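PDB 6NCW: beta-galacturonidase from Eisenbergiella tayi, which hydrolyses beta-galacturonides as a family 2 glycoside hydrolase of the human gut microbiome, and may also act on beta-glucuronides. Local coordinates for residues 53-64 and 108-119; 405-414 and 421-429. All coordinates share one frame; numbering follows the deposited sequence.

The two contacts illustrate how one chain joins strands in two different ways. Contact 1 is a long antiparallel pair inside a beta-sheet near the amino-terminal end of the protein; contact 2 is a short parallel pair in the wall of the TIM barrel. They follow one another along the chain and lie on opposite sides of its centre, their own centres about 40 Å apart and their nearest atoms about 22 Å apart, so neither touches the other. Contact 1 is remote from the galacturonate site, whereas contact 2 borders it: the side chain of N428 lies about 3 Å from those of N377 and E465, both galacturonate-binding residues, and about 4 Å from a bound glycerol.

Contact 1: 53-64 and 108-119; sequences RGQASYSREFEA and GIHQLEVIADNS
F62 and H110 face each other as a hydrogen-bonded pair of the antiparallel ladder between strands 55-63 and 109-117, and with L112 they bury the most surface here. The F62 ring turns toward the partner strand because its CG sits between its own backbone N and carbonyl carbon (chi1 67°). H110 CB then lies over one face of that ring in a CH-pi contact, 3.9 Å from the centroid, while CB of L112 meets the ring edge, 3.8 Å from F62 CE2. The two aromatic planes meet obliquely, at 34°. H110 is held at both ring nitrogens: NE2 donates to A64 O (3.0 Å), which lies in the imidazole plane although the donor stands above the carbonyl plane, and ND1 is bonded to D84. This double grip fixes the rotation of the ring.

On the other face of the sheet Q111 runs alongside E61, its NE2 reaching E61 OE2 (3.0 Å) from above the carboxylate plane. At the far end N118 OD1 takes the N-H of G54 at 2.9 Å, while R53 NH1 reaches N118 O in the guanidinium plane and R53 NH2 bonds to Q133 OE1.

Within the six-stranded antiparallel sheet the pair is central: strand 19-26 flanks 55-63 and strand 78-83 flanks 109-117. As in a beta-sandwich, F62 and A64 pack on L144 of strand 142-147 in the other, four-stranded sheet.

Contact 2: 405-414 and 421-429; sequences PRSSASCRFK and YPEVVSYNI
R406 and E423 join the starts of two neighbouring parallel segments in the wall of a TIM barrel, the fold of the catalytic domain in family 2 glycoside hydrolases. The charged interaction is a side-on, two-pronged salt bridge: R406 NE meets E423 OE1 (3.0 Å) and R406 NH2 meets E423 OE2 (2.8 Å), each on a syn lone pair, with the guanidinium and carboxylate nearly coplanar (18°). A bend at chi2 (71°) folds the glutamate back toward the strand, where the anti lone pair of OE1 also accepts the backbone N-H of R406. Three N-H groups thus fix the rotation of the carboxylate and keep it nearly coplanar with the guanidinium, while R406 NH1 turns to Y394 O on helix 384-400.

Backbone bonds continue the pairing. V424 N donates to R406 O, S410 N to S426 O, and N428 N to S410 O, the last two bracketing the parallel bridge between S410 and Y427.

Apolar contact is lighter. A409 CB rests against the amide of N428, whose ND2 and OD1 are bonded to N377, E378 and T464 and so tie this strand to the sugar site. S410 CB covers one face of the Y427 ring in a CH-pi contact, 4.0 Å from its centroid.

Hydroxyl groups supply the remaining bonds. Between the R406-V424 bond and those of S410 lies a chain of two: S426 OG donates to S407 OG (2.8 Å), which in turn donates to V424 O (2.6 Å) from well above the carbonyl plane. At the edge of its ring, Y427 OH donates to R412 O at 2.8 Å.

Contact 1: 53-64 and 108-119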
loop_
_atom_site.group_PDB
_atom_site.type_symbol
_atom_site.label_atom_id
_atom_site.label_comp_id
_atom_site.label_asym_id
_atom_site.label_seq_id
_atom_site.Cartn_x
_atom_site.Cartn_y
_atom_site.Cartn_z
ATOM N N ARG A 53 -26.521 9.485 6.464
ATOM C CA ARG A 53 -27.322 8.883 7.530
ATOM C C ARG A 53 -28.610 9.679 7.683
ATOM O O ARG A 53 -28.568 10.903 7.865
ATOM C CB ARG A 53 -26.571 8.828 8.869
ATOM C CG ARG A 53 -27.414 8.106 9.917
ATOM C CD ARG A 53 -26.638 7.377 10.980
ATOM N NE ARG A 53 -25.361 6.805 10.525
ATOM C CZ ARG A 53 -25.149 5.517 10.250
ATOM N NH1 ARG A 53 -26.129 4.626 10.342
ATOM N NH2 ARG A 53 -23.942 5.117 9.882
ATOM N N GLY A 54 -29.741 8.993 7.597
ATOM C CA GLY A 54 -31.032 9.661 7.541
ATOM C C GLY A 54 -32.068 8.755 6.897
ATOM O O GLY A 54 -31.895 7.543 6.844
ATOM N N GLN A 55 -33.137 9.381 6.410
ATOM C CA GLN A 55 -34.183 8.719 5.640
ATOM C C GLN A 55 -33.938 8.857 4.145
ATOM O O GLN A 55 -33.411 9.867 3.671
ATOM C CB GLN A 55 -35.560 9.322 5.931
ATOM C CG GLN A 55 -36.011 9.285 7.375
ATOM C CD GLN A 55 -37.333 10.001 7.538
ATOM O OE1 GLN A 55 -37.497 11.117 7.048
ATOM N NE2 GLN A 55 -38.289 9.358 8.202
ATOM N N ALA A 56 -34.395 7.860 3.396
ATOM C CA ALA A 56 -34.392 7.947 1.946
ATOM C C ALA A 56 -35.587 7.166 1.416
ATOM O O ALA A 56 -36.143 6.316 2.109
ATOM C CB ALA A 56 -33.082 7.425 1.360
ATOM N N SER A 57 -35.993 7.464 0.184
ATOM C CA SER A 57 -37.154 6.811 -0.415
ATOM C C SER A 57 -36.746 5.943 -1.601
ATOM O O SER A 57 -36.018 6.398 -2.490
ATOM C CB SER A 57 -38.200 7.840 -0.856
ATOM O OG SER A 57 -38.824 7.426 -2.061
ATOM N N TYR A 58 -37.242 4.707 -1.620
ATOM C CA TYR A 58 -37.157 3.806 -2.767
ATOM C C TYR A 58 -38.550 3.581 -3.340
ATOM O O TYR A 58 -39.493 3.315 -2.592
ATOM C CB TYR A 58 -36.581 2.438 -2.372
ATOM C CG TYR A 58 -35.114 2.403 -1.984
ATOM C CD1 TYR A 58 -34.156 1.896 -2.867
ATOM C CD2 TYR A 58 -34.690 2.825 -0.722
ATOM C CE1 TYR A 58 -32.813 1.834 -2.514
ATOM C CE2 TYR A 58 -33.339 2.769 -0.366
ATOM C CZ TYR A 58 -32.411 2.274 -1.266
ATOM O OH TYR A 58 -31.067 2.219 -0.932
ATOM N N SER A 59 -38.684 3.637 -4.665
ATOM C CA SER A 59 -39.995 3.418 -5.254
ATOM C C SER A 59 -39.877 2.738 -6.611
ATOM O O SER A 59 -38.865 2.861 -7.311
ATOM C CB SER A 59 -40.769 4.738 -5.375
ATOM O OG SER A 59 -39.937 5.771 -5.887
ATOM N N ARG A 60 -40.930 2.008 -6.960
ATOM C CA ARG A 60 -41.109 1.394 -8.272
ATOM C C ARG A 60 -42.598 1.111 -8.444
ATOM O O ARG A 60 -43.403 1.393 -7.555
ATOM C CB ARG A 60 -40.299 0.105 -8.407
ATOM C CG ARG A 60 -40.716 -0.993 -7.437
ATOM C CD ARG A 60 -40.213 -2.361 -7.945
ATOM N NE ARG A 60 -40.944 -2.775 -9.143
ATOM C CZ ARG A 60 -40.557 -3.730 -9.991
ATOM N NH1 ARG A 60 -39.423 -4.398 -9.798
ATOM N NH2 ARG A 60 -41.307 -4.011 -11.050
ATOM N N GLU A 61 -42.959 0.520 -9.577
ATOM C CA GLU A 61 -44.336 0.115 -9.812
ATOM C C GLU A 61 -44.439 -1.400 -9.909
ATOM O O GLU A 61 -43.466 -2.102 -10.205
ATOM C CB GLU A 61 -44.896 0.762 -11.084
ATOM C CG GLU A 61 -44.985 2.285 -11.020
ATOM C CD GLU A 61 -45.580 2.884 -12.292
ATOM O OE1 GLU A 61 -45.441 2.257 -13.372
ATOM O OE2 GLU A 61 -46.197 3.974 -12.210
ATOM N N PHE A 62 -45.636 -1.905 -9.636
ATOM C CA PHE A 62 -45.908 -3.320 -9.821
ATOM C C PHE A 62 -47.349 -3.471 -10.273
ATOM O O PHE A 62 -48.153 -2.542 -10.164
ATOM C CB PHE A 62 -45.630 -4.144 -8.551
ATOM C CG PHE A 62 -46.550 -3.851 -7.401
ATOM C CD1 PHE A 62 -47.644 -4.678 -7.138
ATOM C CD2 PHE A 62 -46.311 -2.780 -6.556
ATOM C CE1 PHE A 62 -48.498 -4.421 -6.065
ATOM C CE2 PHE A 62 -47.163 -2.516 -5.477
ATOM C CZ PHE A 62 -48.255 -3.336 -5.235
ATOM N N GLU A 63 -47.660 -4.655 -10.786
ATOM C CA GLU A 63 -48.972 -4.973 -11.330
ATOM C C GLU A 63 -49.558 -6.134 -10.546
ATOM O O GLU A 63 -48.913 -7.180 -10.411
ATOM C CB GLU A 63 -48.866 -5.325 -12.812
ATOM C CG GLU A 63 -50.193 -5.568 -13.497
ATOM C CD GLU A 63 -50.068 -5.519 -15.011
ATOM O OE1 GLU A 63 -48.931 -5.338 -15.509
ATOM O OE2 GLU A 63 -51.104 -5.654 -15.700
ATOM N N ALA A 64 -50.763 -5.950 -10.018
ATOM C CA ALA A 64 -51.353 -6.967 -9.158
ATOM C C ALA A 64 -52.826 -6.664 -8.943
ATOM O O ALA A 64 -53.277 -5.530 -9.133
ATOM C CB ALA A 64 -50.639 -7.042 -7.806
ATOM N N GLY A 108 -54.551 -3.652 -11.817
ATOM C CA GLY A 108 -53.767 -2.661 -12.531
ATOM C C GLY A 108 -52.414 -2.333 -11.922
ATOM O O GLY A 108 -51.820 -3.154 -11.214
ATOM N N ILE A 109 -51.921 -1.131 -12.204
ATOM C CA ILE A 109 -50.574 -0.723 -11.830
ATOM C C ILE A 109 -50.633 0.001 -10.491
ATOM O O ILE A 109 -51.435 0.926 -10.310
ATOM C CB ILE A 109 -49.948 0.171 -12.915
ATOM C CG1 ILE A 109 -49.202 -0.660 -13.966
ATOM C CG2 ILE A 109 -48.962 1.137 -12.295
ATOM C CD1 ILE A 109 -50.040 -1.679 -14.690
ATOM N N HIS A 110 -49.782 -0.415 -9.554
ATOM C CA HIS A 110 -49.691 0.210 -8.243
ATOM C C HIS A 110 -48.313 0.832 -8.033
ATOM O O HIS A 110 -47.330 0.456 -8.679
ATOM C CB HIS A 110 -49.987 -0.808 -7.144
ATOM C CG HIS A 110 -51.286 -1.521 -7.340
ATOM N ND1 HIS A 110 -52.494 -0.981 -6.954
ATOM C CD2 HIS A 110 -51.573 -2.715 -7.914
ATOM C CE1 HIS A 110 -53.467 -1.821 -7.260
ATOM N NE2 HIS A 110 -52.936 -2.878 -7.849
ATOM N N GLN A 111 -48.254 1.797 -7.117
ATOM C CA GLN A 111 -47.004 2.442 -6.732
ATOM C C GLN A 111 -46.552 1.878 -5.392
ATOM O O GLN A 111 -47.302 1.929 -4.412
ATOM C CB GLN A 111 -47.162 3.956 -6.641
ATOM C CG GLN A 111 -47.165 4.655 -7.993
ATOM C CD GLN A 111 -48.452 4.399 -8.760
ATOM O OE1 GLN A 111 -49.546 4.350 -8.172
ATOM N NE2 GLN A 111 -48.331 4.216 -10.076
ATOM N N LEU A 112 -45.338 1.333 -5.360
ATOM C CA LEU A 112 -44.696 0.868 -4.136
ATOM C C LEU A 112 -43.610 1.857 -3.738
ATOM O O LEU A 112 -42.759 2.221 -4.563
ATOM C CB LEU A 112 -44.086 -0.520 -4.324
ATOM C CG LEU A 112 -43.351 -1.085 -3.104
ATOM C CD1 LEU A 112 -44.259 -1.146 -1.880
ATOM C CD2 LEU A 112 -42.801 -2.466 -3.429
ATOM N N GLU A 113 -43.641 2.296 -2.489
ATOM C CA GLU A 113 -42.609 3.184 -1.976
ATOM C C GLU A 113 -42.186 2.688 -0.608
ATOM O O GLU A 113 -43.039 2.406 0.239
ATOM C CB GLU A 113 -43.079 4.636 -1.885
ATOM C CG GLU A 113 -42.038 5.573 -1.263
ATOM C CD GLU A 113 -42.474 7.029 -1.253
ATOM O OE1 GLU A 113 -43.702 7.284 -1.178
ATOM O OE2 GLU A 113 -41.585 7.921 -1.324
ATOM N N VAL A 114 -40.878 2.566 -0.405
ATOM C CA VAL A 114 -40.307 2.163 0.870
ATOM C C VAL A 114 -39.465 3.319 1.388
ATOM O O VAL A 114 -38.570 3.807 0.685
ATOM C CB VAL A 114 -39.464 0.888 0.737
ATOM C CG1 VAL A 114 -38.940 0.452 2.098
ATOM C CG2 VAL A 114 -40.281 -0.203 0.096
ATOM N N ILE A 115 -39.772 3.778 2.596
ATOM C CA ILE A 115 -38.942 4.758 3.286
ATOM C C ILE A 115 -37.992 3.960 4.174
ATOM O O ILE A 115 -38.431 3.265 5.096
ATOM C CB ILE A 115 -39.775 5.747 4.114
ATOM C CG1 ILE A 115 -40.975 6.284 3.317
ATOM C CG2 ILE A 115 -38.898 6.891 4.614
ATOM C CD1 ILE A 115 -40.579 7.163 2.174
ATOM N N ALA A 116 -36.699 4.025 3.874
ATOM C CA ALA A 116 -35.668 3.372 4.671
ATOM C C ALA A 116 -34.930 4.416 5.484
ATOM O O ALA A 116 -34.673 5.523 5.001
ATOM C CB ALA A 116 -34.671 2.613 3.791
ATOM N N ASP A 117 -34.557 4.042 6.702
ATOM C CA ASP A 117 -33.964 4.961 7.658
ATOM C C ASP A 117 -32.872 4.231 8.434
ATOM O O ASP A 117 -33.136 3.171 9.001
ATOM C CB ASP A 117 -35.048 5.481 8.608
ATOM C CG ASP A 117 -34.540 6.538 9.550
ATOM O OD1 ASP A 117 -33.366 6.975 9.406
ATOM O OD2 ASP A 117 -35.324 6.942 10.433
ATOM N N ASN A 118 -31.655 4.789 8.447
ATOM C CA ASN A 118 -30.546 4.231 9.223
ATOM C C ASN A 118 -30.091 5.163 10.352
ATOM O O ASN A 118 -28.994 4.982 10.907
ATOM C CB ASN A 118 -29.371 3.849 8.300
ATOM C CG ASN A 118 -28.656 5.046 7.679
ATOM O OD1 ASN A 118 -29.077 6.198 7.811
ATOM N ND2 ASN A 118 -27.565 4.761 6.967
ATOM N N SER A 119 -30.920 6.143 10.710
ATOM C CA SER A 119 -30.611 7.063 11.799
ATOM C C SER A 119 -30.397 6.319 13.109
ATOM O O SER A 119 -31.050 5.311 13.393
ATOM C CB SER A 119 -31.749 8.069 12.005
ATOM O OG SER A 119 -31.965 8.863 10.851
HETATM O O HOH W 1 -37.894 6.581 9.774
#

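Contact 2: 405-414 and 421-429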
loop_
_atom_site.group_PDB
_atom_site.type_symbol
_atom_site.label_atom_id
_atom_site.label_comp_id
_atom_site.label_asym_id
_atom_site.label_seq_id
_atom_site.Cartn_x
_atom_site.Cartn_y
_atom_site.Cartn_z
ATOM N N PRO A 405 -29.756 -26.363 20.975
ATOM C CA PRO A 405 -29.109 -25.719 22.124
ATOM C C PRO A 405 -29.043 -24.204 21.957
ATOM O O PRO A 405 -29.177 -23.662 20.857
ATOM C CB PRO A 405 -27.705 -26.335 22.133
ATOM C CG PRO A 405 -27.466 -26.743 20.738
ATOM C CD PRO A 405 -28.814 -27.179 20.196
ATOM N N ARG A 406 -28.845 -23.521 23.081
ATOM C CA ARG A 406 -28.749 -22.068 23.118
ATOM C C ARG A 406 -27.477 -21.654 23.837
ATOM O O ARG A 406 -26.927 -22.408 24.648
ATOM C CB ARG A 406 -29.943 -21.434 23.838
ATOM C CG ARG A 406 -31.296 -21.957 23.378
ATOM C CD ARG A 406 -32.371 -21.716 24.459
ATOM N NE ARG A 406 -32.192 -22.622 25.587
ATOM C CZ ARG A 406 -32.929 -22.606 26.690
ATOM N NH1 ARG A 406 -33.918 -21.734 26.824
ATOM N NH2 ARG A 406 -32.682 -23.472 27.657
ATOM N N SER A 407 -27.032 -20.423 23.559
ATOM C CA SER A 407 -25.825 -19.883 24.176
ATOM C C SER A 407 -25.813 -18.363 24.012
ATOM O O SER A 407 -26.742 -17.765 23.464
ATOM C CB SER A 407 -24.568 -20.510 23.570
ATOM O OG SER A 407 -23.427 -20.296 24.389
ATOM N N SER A 408 -24.743 -17.746 24.502
ATOM C CA SER A 408 -24.488 -16.314 24.375
ATOM C C SER A 408 -22.981 -16.123 24.476
ATOM O O SER A 408 -22.363 -16.669 25.390
ATOM C CB SER A 408 -25.188 -15.517 25.480
ATOM O OG SER A 408 -24.846 -14.137 25.412
ATOM N N ALA A 409 -22.396 -15.360 23.547
ATOM C CA ALA A 409 -20.972 -15.031 23.615
ATOM C C ALA A 409 -20.742 -14.001 24.720
ATOM O O ALA A 409 -21.149 -12.843 24.591
ATOM C CB ALA A 409 -20.480 -14.516 22.266
ATOM N N SER A 410 -20.108 -14.415 25.817
ATOM C CA SER A 410 -19.864 -13.523 26.942
ATOM C C SER A 410 -18.471 -12.915 26.898
ATOM O O SER A 410 -17.506 -13.550 26.468
ATOM C CB SER A 410 -20.024 -14.253 28.275
ATOM O OG SER A 410 -19.638 -13.404 29.351
ATOM N N CYS A 411 -18.364 -11.685 27.398
ATOM C CA CYS A 411 -17.065 -11.107 27.727
ATOM C C CYS A 411 -16.958 -10.736 29.202
ATOM O O CYS A 411 -16.011 -10.040 29.583
ATOM C CB CYS A 411 -16.781 -9.880 26.856
ATOM S SG CYS A 411 -17.951 -8.557 27.143
ATOM N N ARG A 412 -17.902 -11.182 30.041
ATOM C CA ARG A 412 -17.896 -10.872 31.473
ATOM C C ARG A 412 -16.996 -11.882 32.180
ATOM O O ARG A 412 -17.440 -12.867 32.776
ATOM C CB ARG A 412 -19.313 -10.879 32.040
ATOM C CG ARG A 412 -20.205 -9.733 31.535
ATOM C CD ARG A 412 -19.405 -8.434 31.321
ATOM N NE ARG A 412 -20.267 -7.259 31.204
ATOM C CZ ARG A 412 -20.504 -6.590 30.076
ATOM N NH1 ARG A 412 -19.942 -6.969 28.936
ATOM N NH2 ARG A 412 -21.306 -5.531 30.093
ATOM N N PHE A 413 -15.694 -11.613 32.107
ATOM C CA PHE A 413 -14.649 -12.521 32.567
ATOM C C PHE A 413 -14.760 -12.775 34.070
ATOM O O PHE A 413 -14.348 -11.936 34.874
ATOM C CB PHE A 413 -13.284 -11.929 32.195
ATOM C CG PHE A 413 -12.120 -12.868 32.375
ATOM C CD1 PHE A 413 -11.297 -12.773 33.493
ATOM C CD2 PHE A 413 -11.815 -13.808 31.406
ATOM C CE1 PHE A 413 -10.208 -13.615 33.654
ATOM C CE2 PHE A 413 -10.725 -14.652 31.562
ATOM C CZ PHE A 413 -9.918 -14.551 32.685
ATOM N N LYS A 414 -15.347 -13.917 34.447
ATOM C CA LYS A 414 -15.485 -14.376 35.830
ATOM C C LYS A 414 -16.487 -13.561 36.639
ATOM O O LYS A 414 -16.456 -13.585 37.871
ATOM C CB LYS A 414 -14.122 -14.414 36.540
ATOM C CG LYS A 414 -13.162 -15.434 35.907
ATOM C CD LYS A 414 -11.716 -15.225 36.296
ATOM C CE LYS A 414 -11.538 -14.567 37.636
ATOM N NZ LYS A 414 -10.083 -14.385 37.873
ATOM N N TYR A 421 -28.183 -20.498 32.500
ATOM C CA TYR A 421 -29.306 -20.579 31.569
ATOM C C TYR A 421 -29.015 -21.335 30.271
ATOM O O TYR A 421 -29.863 -22.125 29.844
ATOM C CB TYR A 421 -29.814 -19.180 31.221
ATOM C CG TYR A 421 -30.431 -18.405 32.364
ATOM C CD1 TYR A 421 -29.847 -17.232 32.820
ATOM C CD2 TYR A 421 -31.631 -18.815 32.950
ATOM C CE1 TYR A 421 -30.411 -16.495 33.839
ATOM C CE2 TYR A 421 -32.212 -18.075 33.985
ATOM C CZ TYR A 421 -31.588 -16.923 34.427
ATOM O OH TYR A 421 -32.139 -16.183 35.445
ATOM N N PRO A 422 -27.891 -21.123 29.587
ATOM C CA PRO A 422 -27.705 -21.774 28.281
ATOM C C PRO A 422 -27.248 -23.225 28.384
ATOM O O PRO A 422 -26.702 -23.678 29.395
ATOM C CB PRO A 422 -26.613 -20.923 27.623
ATOM C CG PRO A 422 -25.812 -20.409 28.772
ATOM C CD PRO A 422 -26.837 -20.120 29.838
ATOM N N GLU A 423 -27.416 -23.937 27.267
ATOM C CA GLU A 423 -26.860 -25.280 27.150
ATOM C C GLU A 423 -25.355 -25.274 26.925
ATOM O O GLU A 423 -24.681 -26.253 27.263
ATOM C CB GLU A 423 -27.520 -26.045 26.002
ATOM C CG GLU A 423 -28.930 -26.529 26.295
ATOM C CD GLU A 423 -29.933 -25.403 26.337
ATOM O OE1 GLU A 423 -29.815 -24.426 25.549
ATOM O OE2 GLU A 423 -30.844 -25.494 27.171
ATOM N N VAL A 424 -24.820 -24.227 26.308
ATOM C CA VAL A 424 -23.392 -24.109 26.038
ATOM C C VAL A 424 -22.908 -22.801 26.637
ATOM O O VAL A 424 -23.608 -21.784 26.552
ATOM C CB VAL A 424 -23.097 -24.164 24.525
ATOM C CG1 VAL A 424 -21.582 -24.072 24.249
ATOM C CG2 VAL A 424 -23.673 -25.431 23.933
ATOM N N VAL A 425 -21.724 -22.838 27.271
ATOM C CA VAL A 425 -21.053 -21.634 27.770
ATOM C C VAL A 425 -20.068 -21.149 26.716
ATOM O O VAL A 425 -19.238 -21.927 26.232
ATOM C CB VAL A 425 -20.319 -21.914 29.089
ATOM C CG1 VAL A 425 -19.666 -20.633 29.592
ATOM C CG2 VAL A 425 -21.260 -22.527 30.132
ATOM N N SER A 426 -20.134 -19.864 26.370
ATOM C CA SER A 426 -19.287 -19.312 25.317
ATOM C C SER A 426 -18.641 -18.016 25.771
ATOM O O SER A 426 -19.286 -17.181 26.413
ATOM C CB SER A 426 -20.100 -19.065 24.042
ATOM O OG SER A 426 -20.724 -20.260 23.644
ATOM N N TYR A 427 -17.365 -17.845 25.424
ATOM C CA TYR A 427 -16.602 -16.682 25.849
ATOM C C TYR A 427 -15.800 -16.084 24.699
ATOM O O TYR A 427 -15.229 -16.805 23.884
ATOM C CB TYR A 427 -15.687 -17.051 27.003
ATOM C CG TYR A 427 -16.305 -16.678 28.332
ATOM C CD1 TYR A 427 -17.065 -17.592 29.065
ATOM C CD2 TYR A 427 -16.162 -15.399 28.832
ATOM C CE1 TYR A 427 -17.646 -17.225 30.295
ATOM C CE2 TYR A 427 -16.727 -15.027 30.041
ATOM C CZ TYR A 427 -17.462 -15.929 30.769
ATOM O OH TYR A 427 -18.004 -15.501 31.966
ATOM N N ASN A 428 -15.818 -14.760 24.617
ATOM C CA ASN A 428 -14.934 -13.991 23.745
ATOM C C ASN A 428 -13.698 -13.591 24.545
ATOM O O ASN A 428 -13.817 -12.929 25.584
ATOM C CB ASN A 428 -15.648 -12.744 23.227
ATOM C CG ASN A 428 -16.940 -13.075 22.511
ATOM O OD1 ASN A 428 -17.142 -14.210 22.074
ATOM N ND2 ASN A 428 -17.819 -12.084 22.369
ATOM N N ILE A 429 -12.522 -13.994 24.083
ATOM C CA ILE A 429 -11.279 -13.671 24.790
ATOM C C ILE A 429 -10.245 -13.204 23.780
ATOM O O ILE A 429 -10.172 -13.728 22.661
ATOM C CB ILE A 429 -10.717 -14.863 25.608
ATOM C CG1 ILE A 429 -10.285 -16.006 24.696
ATOM C CG2 ILE A 429 -11.718 -15.327 26.673
ATOM C CD1 ILE A 429 -9.565 -17.153 25.433
#